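PDB 6H6X: 3-polyprenyl-4-hydroxybenzoate decarboxylase and related decarboxylases from Pelotomaculum thermopropionicum, which probably acts as a prenylated-FMN-dependent UbiD-family decarboxylase of aromatic acids, and binds its modified flavin together with manganese and potassium ions. Local coordinates for residues Tyr52-Val56 with Leu114-Pro118. The protein carries 8 engineered substitutions. Numbering follows the deposited sequence.
Sequences YAVPV and LKMLP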
loop_
_atom_site.group_PDB
_atom_site.type_symbol
_atom_site.label_atom_id
_atom_site.label_comp_id
_atom_site.label_asym_id
_atom_site.label_seq_id
_atom_site.Cartn_x
_atom_site.Cartn_y
_atom_site.Cartn_z
ATOM N N TYR B 52 16.323 -5.819 -35.308
ATOM C CA TYR B 52 15.093 -6.516 -35.724
ATOM C C TYR B 52 14.069 -5.594 -36.389
ATOM O O TYR B 52 13.926 -4.443 -35.996
ATOM C CB TYR B 52 14.409 -7.145 -34.489
ATOM C CG TYR B 52 15.238 -8.195 -33.782
ATOM C CD1 TYR B 52 15.253 -9.517 -34.230
ATOM C CD2 TYR B 52 16.025 -7.865 -32.684
ATOM C CE1 TYR B 52 16.013 -10.482 -33.594
ATOM C CE2 TYR B 52 16.781 -8.822 -32.050
ATOM C CZ TYR B 52 16.762 -10.126 -32.495
ATOM O OH TYR B 52 17.525 -11.075 -31.862
ATOM N N ALA B 53 13.335 -6.107 -37.379
ATOM C CA ALA B 53 12.148 -5.404 -37.896
ATOM C C ALA B 53 10.910 -5.672 -37.021
ATOM O O ALA B 53 9.940 -4.908 -37.048
ATOM C CB ALA B 53 11.870 -5.818 -39.338
ATOM N N VAL B 54 10.951 -6.741 -36.232
ATOM C CA VAL B 54 9.774 -7.145 -35.433
ATOM C C VAL B 54 9.641 -6.296 -34.150
ATOM O O VAL B 54 10.570 -6.257 -33.365
ATOM C CB VAL B 54 9.892 -8.648 -35.086
ATOM C CG1 VAL B 54 8.793 -9.087 -34.103
ATOM C CG2 VAL B 54 9.890 -9.482 -36.374
ATOM N N PRO B 55 8.490 -5.645 -33.916
ATOM C CA PRO B 55 8.246 -4.988 -32.643
ATOM C C PRO B 55 7.929 -5.954 -31.484
ATOM O O PRO B 55 7.668 -7.130 -31.738
ATOM C CB PRO B 55 7.044 -4.095 -32.917
ATOM C CG PRO B 55 6.348 -4.713 -34.017
ATOM C CD PRO B 55 7.326 -5.523 -34.808
ATOM N N VAL B 56 8.018 -5.441 -30.242
ATOM C CA VAL B 56 7.798 -6.217 -29.022
ATOM C C VAL B 56 6.718 -5.525 -28.246
ATOM O O VAL B 56 6.744 -4.309 -28.127
ATOM C CB VAL B 56 9.058 -6.337 -28.195
ATOM C CG1 VAL B 56 8.759 -6.931 -26.814
ATOM C CG2 VAL B 56 10.062 -7.218 -28.925
ATOM N N LEU B 114 16.884 -16.656 -32.562
ATOM C CA LEU B 114 17.430 -15.330 -32.238
ATOM C C LEU B 114 17.621 -14.383 -33.406
ATOM O O LEU B 114 17.567 -13.163 -33.197
ATOM C CB LEU B 114 18.747 -15.407 -31.455
ATOM C CG LEU B 114 18.683 -15.264 -29.929
ATOM C CD1 LEU B 114 20.081 -14.952 -29.375
ATOM C CD2 LEU B 114 17.701 -14.186 -29.455
ATOM N N LYS B 115 17.856 -14.904 -34.609
ATOM C CA LYS B 115 17.905 -14.039 -35.797
ATOM C C LYS B 115 16.517 -13.539 -36.182
ATOM O O LYS B 115 16.379 -12.388 -36.586
ATOM C CB LYS B 115 18.552 -14.731 -37.014
ATOM C CG LYS B 115 20.083 -14.760 -37.012
ATOM C CD LYS B 115 20.701 -14.305 -38.343
ATOM C CE LYS B 115 20.400 -15.246 -39.507
ATOM N NZ LYS B 115 21.106 -16.563 -39.433
ATOM N N MET B 116 15.492 -14.390 -36.077
ATOM C CA MET B 116 14.140 -13.987 -36.499
ATOM C C MET B 116 13.413 -13.107 -35.497
ATOM O O MET B 116 12.647 -12.204 -35.880
ATOM C CB MET B 116 13.266 -15.209 -36.716
ATOM C CG MET B 116 13.730 -16.163 -37.791
ATOM S SD MET B 116 12.743 -17.662 -37.722
ATOM C CE MET B 116 11.138 -16.939 -37.952
ATOM N N LEU B 117 13.632 -13.378 -34.211
ATOM C CA LEU B 117 12.732 -12.853 -33.185
ATOM C C LEU B 117 13.475 -12.087 -32.099
ATOM O O LEU B 117 14.527 -12.533 -31.584
ATOM C CB LEU B 117 11.977 -13.993 -32.541
ATOM C CG LEU B 117 11.138 -14.870 -33.481
ATOM C CD1 LEU B 117 10.483 -15.967 -32.669
ATOM C CD2 LEU B 117 10.105 -14.052 -34.254
ATOM N N PRO B 118 12.922 -10.938 -31.725
ATOM C CA PRO B 118 13.526 -10.089 -30.718
ATOM C C PRO B 118 13.256 -10.626 -29.293
ATOM O O PRO B 118 12.578 -10.003 -28.532
ATOM C CB PRO B 118 12.823 -8.761 -30.953
ATOM C CG PRO B 118 11.441 -9.167 -31.392
ATOM C CD PRO B 118 11.671 -10.366 -32.252
#
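Two bumps give this contact its shape: the ring of Pro118, past the end of a short helix, and the phenol of Tyr52, from the loop leading into strand 56-58. Pro118 fits a hollow walled by Tyr52, Val54 and Val56. Pro118 CA sits 3.6 Å from the centroid of the Tyr52 ring, almost on the ring normal, a CH-pi contact; Pro118 CD meets Val54 CG1 at 3.7 Å and Pro118 CG meets Val56 CG2 at 3.4 Å. Rigid and compact, proline suits such a slot, and the beta-branched valines give it short, broad walls. Tyrosine in turn spans the helix end, where backbone carbonyls lack the usual partners. Tyr52 OH donates a very short hydrogen bond of 2.5 Å to Leu114 O, while Tyr52 CE1 comes within 3.2 Å of Leu117 O. Met116 and Leu117 point their CA-to-CB bonds away, Met116 packing on strand 264-280, so this side of the turn presents mainly backbone to the phenol. Tyr286 and Val49 also touch Pro118. Away from the active site, this is packing between the UbiD N-terminal region and the flavin-binding, Rift-related domain, combining a proline-tyrosine CH-pi contact, valine packing and a tyrosine hydrogen bond to a carbonyl of the helix C-terminus.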